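Local coordinates for EDD domain protein, DegV family (Ruminococcus gnavus ATCC 29149, PDB 5V85), which binds vaccenic acid in the crystal and probably acts as a fatty-acid-binding protein of the DegV family, at residues K23-S28 with I99-L104; E43-G48 with S81-E86; R87-Y92 with K119-E124; G110-A115 with V133-S138. All coordinates share one frame; numbering follows the deposited sequence.

Contact 1 of 4, residues K23-S28 with I99-L104. With PO4 (phosphate ion), chain I.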
loop_
_atom_site.group_PDB
_atom_site.type_symbol
_atom_site.label_atom_id
_atom_site.label_comp_id
_atom_site.label_asym_id
_atom_site.label_seq_id
_atom_site.Cartn_x
_atom_site.Cartn_y
_atom_site.Cartn_z
ATOM N N LYS B 23 7.648 9.639 21.497
ATOM C CA LYS B 23 6.270 9.729 21.954
ATOM C C LYS B 23 5.350 9.557 20.753
ATOM O O LYS B 23 5.641 10.058 19.662
ATOM C CB LYS B 23 5.988 11.065 22.657
ATOM C CG LYS B 23 4.599 11.162 23.279
ATOM C CD LYS B 23 4.335 12.548 23.850
ATOM C CE LYS B 23 5.185 12.812 25.079
ATOM N NZ LYS B 23 4.759 14.050 25.800
ATOM N N VAL B 24 4.252 8.834 20.954
ATOM C CA VAL B 24 3.243 8.620 19.921
ATOM C C VAL B 24 2.010 9.430 20.295
ATOM O O VAL B 24 1.363 9.155 21.315
ATOM C CB VAL B 24 2.886 7.135 19.760
ATOM C CG1 VAL B 24 1.927 6.949 18.587
ATOM C CG2 VAL B 24 4.142 6.298 19.572
ATOM N N ILE B 25 1.683 10.419 19.468
ATOM C CA ILE B 25 0.503 11.257 19.652
ATOM C C ILE B 25 -0.626 10.680 18.807
ATOM O O ILE B 25 -0.456 10.462 17.602
ATOM C CB ILE B 25 0.794 12.716 19.260
ATOM C CG1 ILE B 25 2.007 13.255 20.024
ATOM C CG2 ILE B 25 -0.426 13.585 19.492
ATOM C CD1 ILE B 25 1.716 13.619 21.460
ATOM N N VAL B 26 -1.773 10.423 19.431
ATOM C CA VAL B 26 -2.940 9.859 18.755
ATOM C C VAL B 26 -4.121 10.781 19.020
ATOM O O VAL B 26 -4.322 11.214 20.159
ATOM C CB VAL B 26 -3.242 8.428 19.249
ATOM C CG1 VAL B 26 -4.355 7.780 18.433
ATOM C CG2 VAL B 26 -1.981 7.570 19.211
ATOM N N ASP B 27 -4.899 11.097 17.983
ATOM C CA ASP B 27 -6.075 11.901 18.282
ATOM C C ASP B 27 -7.091 11.047 19.039
ATOM O O ASP B 27 -7.014 9.816 19.058
ATOM C CB ASP B 27 -6.666 12.556 17.018
ATOM C CG ASP B 27 -7.315 11.572 16.038
ATOM O OD1 ASP B 27 -7.897 10.551 16.447
ATOM O OD2 ASP B 27 -7.273 11.864 14.821
ATOM N N SER B 28 -8.038 11.720 19.694
ATOM C CA SER B 28 -8.851 11.043 20.700
ATOM C C SER B 28 -9.737 9.948 20.124
ATOM O O SER B 28 -10.244 9.125 20.894
ATOM C CB SER B 28 -9.702 12.062 21.461
ATOM O OG SER B 28 -10.662 12.663 20.617
ATOM N N ILE B 99 8.825 12.231 17.513
ATOM C CA ILE B 99 7.377 12.375 17.620
ATOM C C ILE B 99 6.725 11.640 16.456
ATOM O O ILE B 99 7.038 11.909 15.290
ATOM C CB ILE B 99 6.946 13.849 17.630
ATOM C CG1 ILE B 99 7.660 14.616 18.749
ATOM C CG2 ILE B 99 5.434 13.954 17.767
ATOM C CD1 ILE B 99 7.386 14.070 20.136
ATOM N N TYR B 100 5.817 10.722 16.774
ATOM C CA TYR B 100 4.958 10.074 15.795
ATOM C C TYR B 100 3.515 10.460 16.083
ATOM O O TYR B 100 3.087 10.464 17.241
ATOM C CB TYR B 100 5.109 8.551 15.839
ATOM C CG TYR B 100 6.526 8.050 15.648
ATOM C CD1 TYR B 100 7.058 7.877 14.375
ATOM C CD2 TYR B 100 7.328 7.742 16.741
ATOM C CE1 TYR B 100 8.354 7.412 14.197
ATOM C CE2 TYR B 100 8.620 7.274 16.575
ATOM C CZ TYR B 100 9.128 7.111 15.301
ATOM O OH TYR B 100 10.413 6.647 15.136
ATOM N N VAL B 101 2.767 10.792 15.035
ATOM C CA VAL B 101 1.387 11.249 15.163
ATOM C C VAL B 101 0.489 10.318 14.360
ATOM O O VAL B 101 0.782 10.011 13.198
ATOM C CB VAL B 101 1.221 12.708 14.696
ATOM C CG1 VAL B 101 -0.118 13.272 15.170
ATOM C CG2 VAL B 101 2.366 13.560 15.209
ATOM N N VAL B 102 -0.597 9.871 14.982
ATOM C CA VAL B 102 -1.572 8.983 14.358
ATOM C C VAL B 102 -2.928 9.669 14.421
ATOM O O VAL B 102 -3.406 10.010 15.509
ATOM C CB VAL B 102 -1.619 7.612 15.051
ATOM C CG1 VAL B 102 -2.557 6.676 14.310
ATOM C CG2 VAL B 102 -0.216 7.017 15.151
ATOM N N THR B 103 -3.549 9.872 13.262
ATOM C CA THR B 103 -4.807 10.599 13.182
ATOM C C THR B 103 -5.856 9.772 12.454
ATOM O O THR B 103 -5.551 8.796 11.767
ATOM C CB THR B 103 -4.651 11.940 12.450
ATOM O OG1 THR B 103 -4.574 11.698 11.038
ATOM C CG2 THR B 103 -3.406 12.677 12.915
ATOM N N LEU B 104 -7.107 10.208 12.604
ATOM C CA LEU B 104 -8.223 9.755 11.783
ATOM C C LEU B 104 -7.897 9.842 10.299
ATOM O O LEU B 104 -7.027 10.619 9.893
ATOM C CB LEU B 104 -9.464 10.604 12.062
ATOM C CG LEU B 104 -10.281 10.287 13.307
ATOM C CD1 LEU B 104 -10.851 11.569 13.895
ATOM C CD2 LEU B 104 -11.383 9.321 12.933
HETATM P P PO4 I . 7.541 14.644 27.961
HETATM O O1 PO4 I . 8.001 14.132 26.615
HETATM O O2 PO4 I . 7.945 16.092 28.116
HETATM O O3 PO4 I . 6.039 14.536 28.064
HETATM O O4 PO4 I . 8.176 13.820 29.057
#
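Val24, Val26, Tyr100 and Val102 share one face of two neighbouring parallel strands in the sheet of an alpha/beta fold, the face under helix 141-155; Ile25, Ile99 and Val101 lie on the other, under helices 85-92 and 111-125. Val26 and Val102 lie side by side and point the same way, CG2 of Val26 being 4.2 Å from CB of Val102, while Val24 meets Val102 obliquely through methyl groups, CG1 to CG2. On this valine face Tyr100 OH is hydrogen-bonded to Glu154. On the reverse face the Ile25 and Ile99 side chains meet at a slant, CG1 against CG2 (4.2 Å). Four backbone bonds zip the strands; the one from Ile25 N to Tyr100 O is short, 2.6 Å. At the C-terminal end a side chain replaces the backbone: Asp27, its CG wedged between backbone N and carbonyl carbon (chi1 69°), turns OD2 to Leu104 N at 2.8 Å, on the syn side and 26° out of the carboxylate plane. The Asp27 and Leu104 side chains run at about a right angle. Lys23 swings away to a phosphate ion, probably a crystallisation additive, and to Glu43. Two donors, Leu104 N and Ser111 OG, thus hold the buried Asp27 OD2, while the Glu143 carboxylate lies close to OD1.

Contact 2 of 4, residues E43-G48 with S81-E86. With VCA (vaccenic acid), chain H.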
loop_
_atom_site.group_PDB
_atom_site.type_symbol
_atom_site.label_atom_id
_atom_site.label_comp_id
_atom_site.label_asym_id
_atom_site.label_seq_id
_atom_site.Cartn_x
_atom_site.Cartn_y
_atom_site.Cartn_z
ATOM N N GLU B 43 0.040 9.361 24.004
ATOM C CA GLU B 43 -0.608 10.574 24.480
ATOM C C GLU B 43 -1.700 10.969 23.498
ATOM O O GLU B 43 -1.497 10.910 22.283
ATOM C CB GLU B 43 0.411 11.708 24.640
ATOM C CG GLU B 43 -0.141 12.971 25.271
ATOM C CD GLU B 43 0.938 14.014 25.492
ATOM O OE1 GLU B 43 1.868 13.750 26.285
ATOM O OE2 GLU B 43 0.860 15.090 24.863
ATOM N N HIS B 44 -2.854 11.364 24.029
ATOM C CA HIS B 44 -3.988 11.757 23.206
ATOM C C HIS B 44 -4.005 13.264 22.965
ATOM O O HIS B 44 -3.554 14.054 23.800
ATOM C CB HIS B 44 -5.317 11.342 23.853
ATOM C CG HIS B 44 -5.793 9.976 23.460
ATOM N ND1 HIS B 44 -6.212 9.034 24.378
ATOM C CD2 HIS B 44 -5.904 9.390 22.244
ATOM C CE1 HIS B 44 -6.574 7.933 23.740
ATOM N NE2 HIS B 44 -6.395 8.123 22.446
ATOM N N VAL B 45 -4.524 13.649 21.800
ATOM C CA VAL B 45 -4.918 15.024 21.506
ATOM C C VAL B 45 -6.415 15.000 21.225
ATOM O O VAL B 45 -6.871 14.275 20.332
ATOM C CB VAL B 45 -4.134 15.614 20.321
ATOM C CG1 VAL B 45 -4.839 16.844 19.785
ATOM C CG2 VAL B 45 -2.719 15.973 20.746
ATOM N N ALA B 46 -7.177 15.779 21.987
ATOM C CA ALA B 46 -8.622 15.609 22.064
ATOM C C ALA B 46 -9.362 16.331 20.946
ATOM O O ALA B 46 -9.021 17.459 20.580
ATOM C CB ALA B 46 -9.136 16.112 23.414
ATOM N N LEU B 47 -10.394 15.678 20.421
ATOM C CA LEU B 47 -11.369 16.342 19.571
ATOM C C LEU B 47 -12.497 16.908 20.432
ATOM O O LEU B 47 -12.569 16.671 21.640
ATOM C CB LEU B 47 -11.927 15.379 18.520
ATOM C CG LEU B 47 -11.047 15.111 17.295
ATOM C CD1 LEU B 47 -9.884 14.183 17.632
ATOM C CD2 LEU B 47 -11.867 14.549 16.147
ATOM N N GLY B 48 -13.387 17.667 19.795
ATOM C CA GLY B 48 -14.535 18.252 20.464
ATOM C C GLY B 48 -15.819 17.550 20.058
ATOM O O GLY B 48 -15.919 17.003 18.958
ATOM N N SER B 81 -15.551 18.236 16.172
ATOM C CA SER B 81 -14.534 19.139 15.655
ATOM C C SER B 81 -13.160 18.523 15.863
ATOM O O SER B 81 -12.893 17.919 16.905
ATOM C CB SER B 81 -14.606 20.510 16.337
ATOM O OG SER B 81 -14.466 20.383 17.741
ATOM N N CYS B 82 -12.294 18.681 14.867
ATOM C CA CYS B 82 -10.946 18.143 14.931
ATOM C C CYS B 82 -10.042 19.074 15.740
ATOM O O CYS B 82 -10.399 20.226 16.003
ATOM C CB CYS B 82 -10.406 17.947 13.515
ATOM S SG CYS B 82 -10.040 19.480 12.634
ATOM N N PRO B 83 -8.875 18.597 16.172
ATOM C CA PRO B 83 -7.957 19.474 16.906
ATOM C C PRO B 83 -7.356 20.525 15.987
ATOM O O PRO B 83 -7.279 20.357 14.770
ATOM C CB PRO B 83 -6.876 18.521 17.430
ATOM C CG PRO B 83 -7.413 17.138 17.219
ATOM C CD PRO B 83 -8.339 17.231 16.055
ATOM N N SER B 84 -6.930 21.628 16.594
ATOM C CA SER B 84 -6.331 22.719 15.850
ATOM C C SER B 84 -4.850 22.446 15.601
ATOM O O SER B 84 -4.222 21.672 16.329
ATOM C CB SER B 84 -6.500 24.028 16.616
ATOM O OG SER B 84 -5.716 24.018 17.797
ATOM N N PRO B 85 -4.269 23.063 14.567
ATOM C CA PRO B 85 -2.816 22.924 14.365
ATOM C C PRO B 85 -2.003 23.428 15.541
ATOM O O PRO B 85 -0.933 22.876 15.830
ATOM C CB PRO B 85 -2.555 23.756 13.100
ATOM C CG PRO B 85 -3.876 23.796 12.393
ATOM C CD PRO B 85 -4.911 23.818 13.476
ATOM N N GLU B 86 -2.484 24.466 16.229
ATOM C CA GLU B 86 -1.773 24.984 17.393
ATOM C C GLU B 86 -1.724 23.950 18.509
ATOM O O GLU B 86 -0.693 23.786 19.172
ATOM C CB GLU B 86 -2.438 26.273 17.884
ATOM C CG GLU B 86 -2.291 27.467 16.941
ATOM C CD GLU B 86 -3.059 27.303 15.637
ATOM O OE1 GLU B 86 -2.609 27.852 14.607
ATOM O OE2 GLU B 86 -4.114 26.629 15.643
HETATM O O2 VCA H . -13.156 15.876 12.463
HETATM C C1 VCA H . -14.136 15.416 13.109
HETATM O O1 VCA H . -15.063 16.187 13.475
HETATM C C2 VCA H . -14.201 13.926 13.452
HETATM C C3 VCA H . -14.967 13.168 12.369
HETATM C C4 VCA H . -14.719 11.666 12.530
HETATM C C5 VCA H . -15.654 10.889 11.601
HETATM C C6 VCA H . -15.250 9.414 11.548
HETATM C C7 VCA H . -15.378 8.784 12.935
HETATM C C8 VCA H . -15.491 7.260 12.820
HETATM C C9 VCA H . -15.580 6.664 14.227
HETATM C C10 VCA H . -15.646 5.136 14.164
HETATM C C11 VCA H . -16.996 4.687 13.607
HETATM C C12 VCA H . -17.060 3.863 12.559
HETATM C C13 VCA H . -15.793 3.259 11.948
HETATM C C14 VCA H . -15.381 4.047 10.703
HETATM C C15 VCA H . -14.248 3.329 9.967
HETATM C C16 VCA H . -13.602 4.297 8.973
HETATM C C17 VCA H . -12.710 3.539 7.987
HETATM C C18 VCA H . -12.127 4.517 6.965
#
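Val45 is the first residue of 43-48 to reach 81-86: its CG1, placed anti to the backbone N (chi1 163°), presses on the Pro83 ring at CB, 3.5 Å away, and at CG. The other branch, CG2, turns toward Ser91 of helix 85-92. Ala46 points its methyl away and offers its carbonyl O to Pro83 CG at 3.7 Å. Leu47 follows, in the break of strand 42-51. Its CG lies 3.7 Å from Pro83 CD, and CD1 reaches the same edge of the pyrrolidine ring; CB sits 3.2 Å from Ser81 O, and CD2 touches C2 of vaccenic acid at 3.6 Å. Gly48 closes the contact as an antiparallel hydrogen-bonded pair with Ser81. Gly48 N meets Ser81 O at 2.9 Å in a nearly straight bond (172°), whereas Ser81 N approaches Gly48 O at 3.1 Å from above the carbonyl plane, 41° out of it. Thr80 and Ser109 hydrogen-bond the lipid. Two backbone bonds thus pin the Gly48-Ser81 end, Val45 and Leu47 both pack on the Pro83 ring, at CB/CG and at CD, and Leu47 and Cys82 present carbon to the carboxylate end of the fatty acid.

Contact 3 of 4, residues R87-Y92 with K119-E124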
loop_
_atom_site.group_PDB
_atom_site.type_symbol
_atom_site.label_atom_id
_atom_site.label_comp_id
_atom_site.label_asym_id
_atom_site.label_seq_id
_atom_site.Cartn_x
_atom_site.Cartn_y
_atom_site.Cartn_z
ATOM N N ARG B 87 -2.831 23.237 18.727
ATOM C CA ARG B 87 -2.849 22.186 19.738
ATOM C C ARG B 87 -1.880 21.064 19.383
ATOM O O ARG B 87 -1.172 20.545 20.256
ATOM C CB ARG B 87 -4.268 21.643 19.898
ATOM C CG ARG B 87 -4.357 20.387 20.740
ATOM C CD ARG B 87 -4.168 20.694 22.215
ATOM N NE ARG B 87 -4.030 19.475 23.006
ATOM C CZ ARG B 87 -2.865 18.966 23.395
ATOM N NH1 ARG B 87 -1.733 19.576 23.068
ATOM N NH2 ARG B 87 -2.833 17.851 24.112
ATOM N N TYR B 88 -1.834 20.676 18.107
ATOM C CA TYR B 88 -0.887 19.649 17.685
ATOM C C TYR B 88 0.553 20.105 17.893
ATOM O O TYR B 88 1.380 19.350 18.416
ATOM C CB TYR B 88 -1.134 19.282 16.222
ATOM C CG TYR B 88 -2.123 18.151 16.039
ATOM C CD1 TYR B 88 -1.852 16.880 16.532
ATOM C CD2 TYR B 88 -3.332 18.356 15.381
ATOM C CE1 TYR B 88 -2.751 15.842 16.369
ATOM C CE2 TYR B 88 -4.239 17.322 15.210
ATOM C CZ TYR B 88 -3.942 16.067 15.710
ATOM O OH TYR B 88 -4.832 15.034 15.546
HETATM N N MSE B 89 0.864 21.338 17.506
HETATM C CA MSE B 89 2.207 21.885 17.671
HETATM C C MSE B 89 2.656 21.840 19.132
HETATM O O MSE B 89 3.791 21.469 19.429
HETATM C CB MSE B 89 2.256 23.323 17.149
HETATM C CG MSE B 89 3.649 23.810 16.805
HETATM SE SE MSE B 89 4.035 25.636 17.373
HETATM C CE MSE B 89 2.695 26.602 16.387
ATOM N N GLU B 90 1.752 22.216 20.040
ATOM C CA GLU B 90 2.076 22.182 21.464
ATOM C C GLU B 90 2.357 20.759 21.934
ATOM O O GLU B 90 3.253 20.535 22.756
ATOM C CB GLU B 90 0.939 22.802 22.276
ATOM C CG GLU B 90 0.808 24.306 22.090
ATOM C CD GLU B 90 -0.540 24.836 22.542
ATOM O OE1 GLU B 90 -1.300 24.072 23.174
ATOM O OE2 GLU B 90 -0.840 26.016 22.260
ATOM N N SER B 91 1.602 19.783 21.421
ATOM C CA SER B 91 1.836 18.394 21.802
ATOM C C SER B 91 3.195 17.899 21.321
ATOM O O SER B 91 3.784 17.011 21.947
ATOM C CB SER B 91 0.725 17.496 21.256
ATOM O OG SER B 91 0.939 17.191 19.889
ATOM N N TYR B 92 3.708 18.458 20.218
ATOM C CA TYR B 92 5.016 18.056 19.707
ATOM C C TYR B 92 6.155 18.625 20.539
ATOM O O TYR B 92 7.254 18.057 20.550
ATOM C CB TYR B 92 5.200 18.509 18.254
ATOM C CG TYR B 92 4.111 18.098 17.284
ATOM C CD1 TYR B 92 3.257 17.038 17.562
ATOM C CD2 TYR B 92 3.948 18.773 16.079
ATOM C CE1 TYR B 92 2.266 16.670 16.674
ATOM C CE2 TYR B 92 2.961 18.408 15.182
ATOM C CZ TYR B 92 2.124 17.355 15.484
ATOM O OH TYR B 92 1.140 16.990 14.593
ATOM N N LYS B 119 2.890 20.424 12.467
ATOM C CA LYS B 119 4.303 20.114 12.264
ATOM C C LYS B 119 5.010 21.249 11.533
ATOM O O LYS B 119 6.103 21.669 11.932
ATOM C CB LYS B 119 4.459 18.801 11.494
ATOM C CG LYS B 119 5.897 18.527 11.064
ATOM C CD LYS B 119 6.019 17.312 10.164
ATOM C CE LYS B 119 7.426 17.220 9.581
ATOM N NZ LYS B 119 7.689 15.916 8.913
ATOM N N ASN B 120 4.399 21.759 10.458
ATOM C CA ASN B 120 4.999 22.869 9.722
ATOM C C ASN B 120 5.205 24.075 10.626
ATOM O O ASN B 120 6.256 24.727 10.580
ATOM C CB ASN B 120 4.123 23.247 8.527
ATOM C CG ASN B 120 4.060 22.154 7.481
ATOM O OD1 ASN B 120 4.878 21.235 7.476
ATOM N ND2 ASN B 120 3.084 22.249 6.586
ATOM N N LEU B 121 4.211 24.384 11.459
ATOM C CA LEU B 121 4.352 25.490 12.396
ATOM C C LEU B 121 5.441 25.204 13.420
ATOM O O LEU B 121 6.195 26.108 13.799
ATOM C CB LEU B 121 3.015 25.760 13.085
ATOM C CG LEU B 121 1.876 26.258 12.195
ATOM C CD1 LEU B 121 0.576 26.344 12.983
ATOM C CD2 LEU B 121 2.232 27.606 11.582
ATOM N N TYR B 122 5.546 23.951 13.875
ATOM C CA TYR B 122 6.588 23.605 14.838
ATOM C C TYR B 122 7.971 23.911 14.279
ATOM O O TYR B 122 8.787 24.565 14.938
ATOM C CB TYR B 122 6.497 22.129 15.240
ATOM C CG TYR B 122 7.514 21.771 16.309
ATOM C CD1 TYR B 122 8.835 21.483 15.977
ATOM C CD2 TYR B 122 7.162 21.758 17.653
ATOM C CE1 TYR B 122 9.769 21.185 16.950
ATOM C CE2 TYR B 122 8.090 21.453 18.633
ATOM C CZ TYR B 122 9.393 21.171 18.276
ATOM O OH TYR B 122 10.326 20.870 19.244
ATOM N N GLU B 123 8.261 23.422 13.070
ATOM C CA GLU B 123 9.603 23.584 12.521
ATOM C C GLU B 123 9.936 25.049 12.273
ATOM O O GLU B 123 11.109 25.434 12.319
ATOM C CB GLU B 123 9.751 22.772 11.232
ATOM C CG GLU B 123 9.164 21.364 11.291
ATOM C CD GLU B 123 10.030 20.369 12.057
ATOM O OE1 GLU B 123 10.955 20.795 12.778
ATOM O OE2 GLU B 123 9.781 19.150 11.935
ATOM N N GLU B 124 8.920 25.879 12.028
ATOM C CA GLU B 124 9.152 27.309 11.860
ATOM C C GLU B 124 9.461 28.007 13.179
ATOM O O GLU B 124 10.240 28.966 13.196
ATOM C CB GLU B 124 7.939 27.962 11.194
ATOM C CG GLU B 124 7.738 27.541 9.752
ATOM C CD GLU B 124 6.360 27.883 9.225
ATOM O OE1 GLU B 124 5.613 28.605 9.916
ATOM O OE2 GLU B 124 6.021 27.420 8.119
#
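Two neighbouring helices, 85-92 and 111-125, pack on one face of the mixed sheet, and their segments 87-92 and 119-124 cross at -55° with axes 8.5 Å apart. Selenomethionine Met89 lies at the crossing. Its CG is 3.7 Å from Tyr122 CB, and the chain then bends at chi2 and chi3 to bring CE onto Leu121 CB at 3.4 Å, tighter than usual for two carbons; the two side chains run at about a right angle. One turn on, Tyr92 directs its ring toward helix 111-125 and the sheet, onto Val101 and Val133. The ring edge, at CE2, faces Lys119 N, 3.4 Å away and close to the ring plane, while Tyr88 O stands 3.0 Å above its centre. Tyr122, with CG anti to the backbone N (chi1 -176°), lays CD2 3.8 Å from Tyr92 CB. Tyr92 OH is hydrogen-bonded to Ala115 O. No hydrogen bond links the two segments themselves. Such apolar helix-helix packing over one face of a sheet's parallel strands is typical of three-layer alpha/beta domains.

Contact 4 of 4, residues G110-A115 with V133-S138. With VCA (vaccenic acid), chain H.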
loop_
_atom_site.group_PDB
_atom_site.type_symbol
_atom_site.label_atom_id
_atom_site.label_comp_id
_atom_site.label_asym_id
_atom_site.label_seq_id
_atom_site.Cartn_x
_atom_site.Cartn_y
_atom_site.Cartn_z
ATOM N N GLY B 110 -10.640 16.631 9.461
ATOM C CA GLY B 110 -9.519 17.534 9.308
ATOM C C GLY B 110 -8.364 17.277 10.248
ATOM O O GLY B 110 -7.382 18.025 10.226
ATOM N N SER B 111 -8.452 16.226 11.071
ATOM C CA SER B 111 -7.428 15.978 12.081
ATOM C C SER B 111 -6.054 15.785 11.451
ATOM O O SER B 111 -5.058 16.328 11.945
ATOM C CB SER B 111 -7.809 14.759 12.923
ATOM O OG SER B 111 -6.815 14.477 13.896
ATOM N N TYR B 112 -5.979 15.026 10.353
ATOM C CA TYR B 112 -4.696 14.814 9.689
ATOM C C TYR B 112 -4.106 16.131 9.194
ATOM O O TYR B 112 -2.942 16.444 9.471
ATOM C CB TYR B 112 -4.850 13.832 8.525
ATOM C CG TYR B 112 -3.584 13.675 7.709
ATOM C CD1 TYR B 112 -2.510 12.940 8.196
ATOM C CD2 TYR B 112 -3.454 14.275 6.459
ATOM C CE1 TYR B 112 -1.344 12.800 7.460
ATOM C CE2 TYR B 112 -2.293 14.138 5.716
ATOM C CZ TYR B 112 -1.243 13.399 6.221
ATOM O OH TYR B 112 -0.085 13.257 5.489
ATOM N N ASN B 113 -4.898 16.919 8.463
ATOM C CA ASN B 113 -4.390 18.183 7.930
ATOM C C ASN B 113 -3.933 19.113 9.048
ATOM O O ASN B 113 -2.943 19.837 8.895
ATOM C CB ASN B 113 -5.454 18.865 7.069
ATOM C CG ASN B 113 -5.588 18.239 5.688
ATOM O OD1 ASN B 113 -4.687 17.546 5.211
ATOM N ND2 ASN B 113 -6.721 18.484 5.039
ATOM N N SER B 114 -4.641 19.109 10.183
ATOM C CA SER B 114 -4.239 19.954 11.306
ATOM C C SER B 114 -2.923 19.485 11.910
ATOM O O SER B 114 -2.087 20.307 12.304
ATOM C CB SER B 114 -5.329 19.979 12.377
ATOM O OG SER B 114 -6.480 20.676 11.936
ATOM N N ALA B 115 -2.727 18.167 12.007
ATOM C CA ALA B 115 -1.472 17.641 12.537
ATOM C C ALA B 115 -0.298 17.994 11.634
ATOM O O ALA B 115 0.788 18.329 12.122
ATOM C CB ALA B 115 -1.569 16.128 12.719
ATOM N N VAL B 133 3.635 12.516 10.731
ATOM C CA VAL B 133 2.193 12.360 10.894
ATOM C C VAL B 133 1.727 11.216 10.005
ATOM O O VAL B 133 1.917 11.254 8.782
ATOM C CB VAL B 133 1.442 13.655 10.546
ATOM C CG1 VAL B 133 -0.054 13.455 10.743
ATOM C CG2 VAL B 133 1.956 14.822 11.383
ATOM N N PHE B 134 1.107 10.208 10.612
ATOM C CA PHE B 134 0.546 9.070 9.894
ATOM C C PHE B 134 -0.944 9.300 9.664
ATOM O O PHE B 134 -1.719 9.371 10.626
ATOM C CB PHE B 134 0.744 7.770 10.673
ATOM C CG PHE B 134 2.175 7.324 10.786
ATOM C CD1 PHE B 134 2.826 6.751 9.702
ATOM C CD2 PHE B 134 2.859 7.453 11.986
ATOM C CE1 PHE B 134 4.139 6.331 9.810
ATOM C CE2 PHE B 134 4.172 7.035 12.101
ATOM C CZ PHE B 134 4.814 6.472 11.012
ATOM N N ASN B 135 -1.340 9.410 8.398
ATOM C CA ASN B 135 -2.746 9.303 8.017
ATOM C C ASN B 135 -3.163 7.842 8.134
ATOM O O ASN B 135 -2.747 7.006 7.327
ATOM C CB ASN B 135 -2.942 9.829 6.596
ATOM C CG ASN B 135 -4.344 9.583 6.050
ATOM O OD1 ASN B 135 -5.274 9.256 6.787
ATOM N ND2 ASN B 135 -4.500 9.754 4.739
ATOM N N SER B 136 -3.975 7.523 9.145
ATOM C CA SER B 136 -4.365 6.134 9.362
ATOM C C SER B 136 -5.229 5.586 8.232
ATOM O O SER B 136 -5.236 4.369 8.020
ATOM C CB SER B 136 -5.121 5.987 10.686
ATOM O OG SER B 136 -6.459 6.451 10.565
ATOM N N ARG B 137 -5.943 6.455 7.506
ATOM C CA ARG B 137 -7.019 6.078 6.587
ATOM C C ARG B 137 -7.975 5.119 7.270
ATOM O O ARG B 137 -8.467 4.172 6.653
ATOM C CB ARG B 137 -6.494 5.443 5.301
ATOM C CG ARG B 137 -5.336 6.179 4.701
ATOM C CD ARG B 137 -4.796 5.390 3.560
ATOM N NE ARG B 137 -3.703 6.128 2.925
ATOM C CZ ARG B 137 -3.872 7.110 2.047
ATOM N NH1 ARG B 137 -5.108 7.504 1.740
ATOM N NH2 ARG B 137 -2.799 7.710 1.526
ATOM N N SER B 138 -8.225 5.347 8.550
ATOM C CA SER B 138 -9.059 4.460 9.328
ATOM C C SER B 138 -9.645 5.306 10.445
ATOM O O SER B 138 -9.736 6.532 10.325
ATOM C CB SER B 138 -8.238 3.252 9.818
ATOM O OG SER B 138 -9.009 2.384 10.635
HETATM O O2 VCA H . -13.156 15.876 12.463
HETATM C C1 VCA H . -14.136 15.416 13.109
HETATM O O1 VCA H . -15.063 16.187 13.475
HETATM C C2 VCA H . -14.201 13.926 13.452
HETATM C C3 VCA H . -14.967 13.168 12.369
HETATM C C4 VCA H . -14.719 11.666 12.530
HETATM C C5 VCA H . -15.654 10.889 11.601
HETATM C C6 VCA H . -15.250 9.414 11.548
HETATM C C7 VCA H . -15.378 8.784 12.935
HETATM C C8 VCA H . -15.491 7.260 12.820
HETATM C C9 VCA H . -15.580 6.664 14.227
HETATM C C10 VCA H . -15.646 5.136 14.164
HETATM C C11 VCA H . -16.996 4.687 13.607
HETATM C C12 VCA H . -17.060 3.863 12.559
HETATM C C13 VCA H . -15.793 3.259 11.948
HETATM C C14 VCA H . -15.381 4.047 10.703
HETATM C C15 VCA H . -14.248 3.329 9.967
HETATM C C16 VCA H . -13.602 4.297 8.973
HETATM C C17 VCA H . -12.710 3.539 7.987
HETATM C C18 VCA H . -12.127 4.517 6.965
HETATM O O HOH W 1 2.546 12.879 6.703
#
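Tyr112 forms the tight part of this contact by laying its ring face over Asn135. CB of Asn135 stands 3.8 Å from the ring centroid and 25° off the normal, a CH-pi contact, and the amide plane is turned 39° from the ring. Val133 wedges in beside it: CG1, anti to the backbone N (chi1 -179°), lies 3.6 Å from Tyr112 CD1 and 3.7 Å from Ala115 CB. The looser side is polar and bridged by water. One water molecule meets Tyr112 OH at 2.9 Å and donates to Val133 O at 2.7 Å. Beyond Asn135 the chain draws away from the helix through an Asx turn, OD1 accepting from Arg137 N at 3.0 Å, then an ST turn from Ser136 OG to Ser138 N. Asn135 OD1 also takes a bond from Ala106 N. The helix and strand belong to a beta-alpha-beta unit, 98-103, 111-125 and 130-135. With no direct hydrogen bond between the segments, apolar and CH-pi contacts join helix to strand, the water links the phenol to the strand carbonyl, and the Asn135 amide steers the turn that follows.

How the contacts relate
The four contacts build one alpha/beta half of the chain. Contact 1 supplies central strands; contact 2 adjoins it through strand 42-51, with Val26 N 2.9 Å from Glu43 O, and contact 4 through strand 130-135, with Phe134 N 2.6 Å from Val101 O. Contact 3 shares helix 85-92 with contact 2 and helix 111-125 with contact 4. Tyr88 joins these two helices, its OH 2.6 Å from Ser111 OG, and Ser111 passes the link on to the strand at Asp27. Centres of contacts 1 and 4 are about 9 Å apart. Vaccenic acid runs past this half, its carboxylate near contact 2 and its far end, C18, 3.7 Å from Arg137 O of contact 4; Leu104 of contact 1 also touches it.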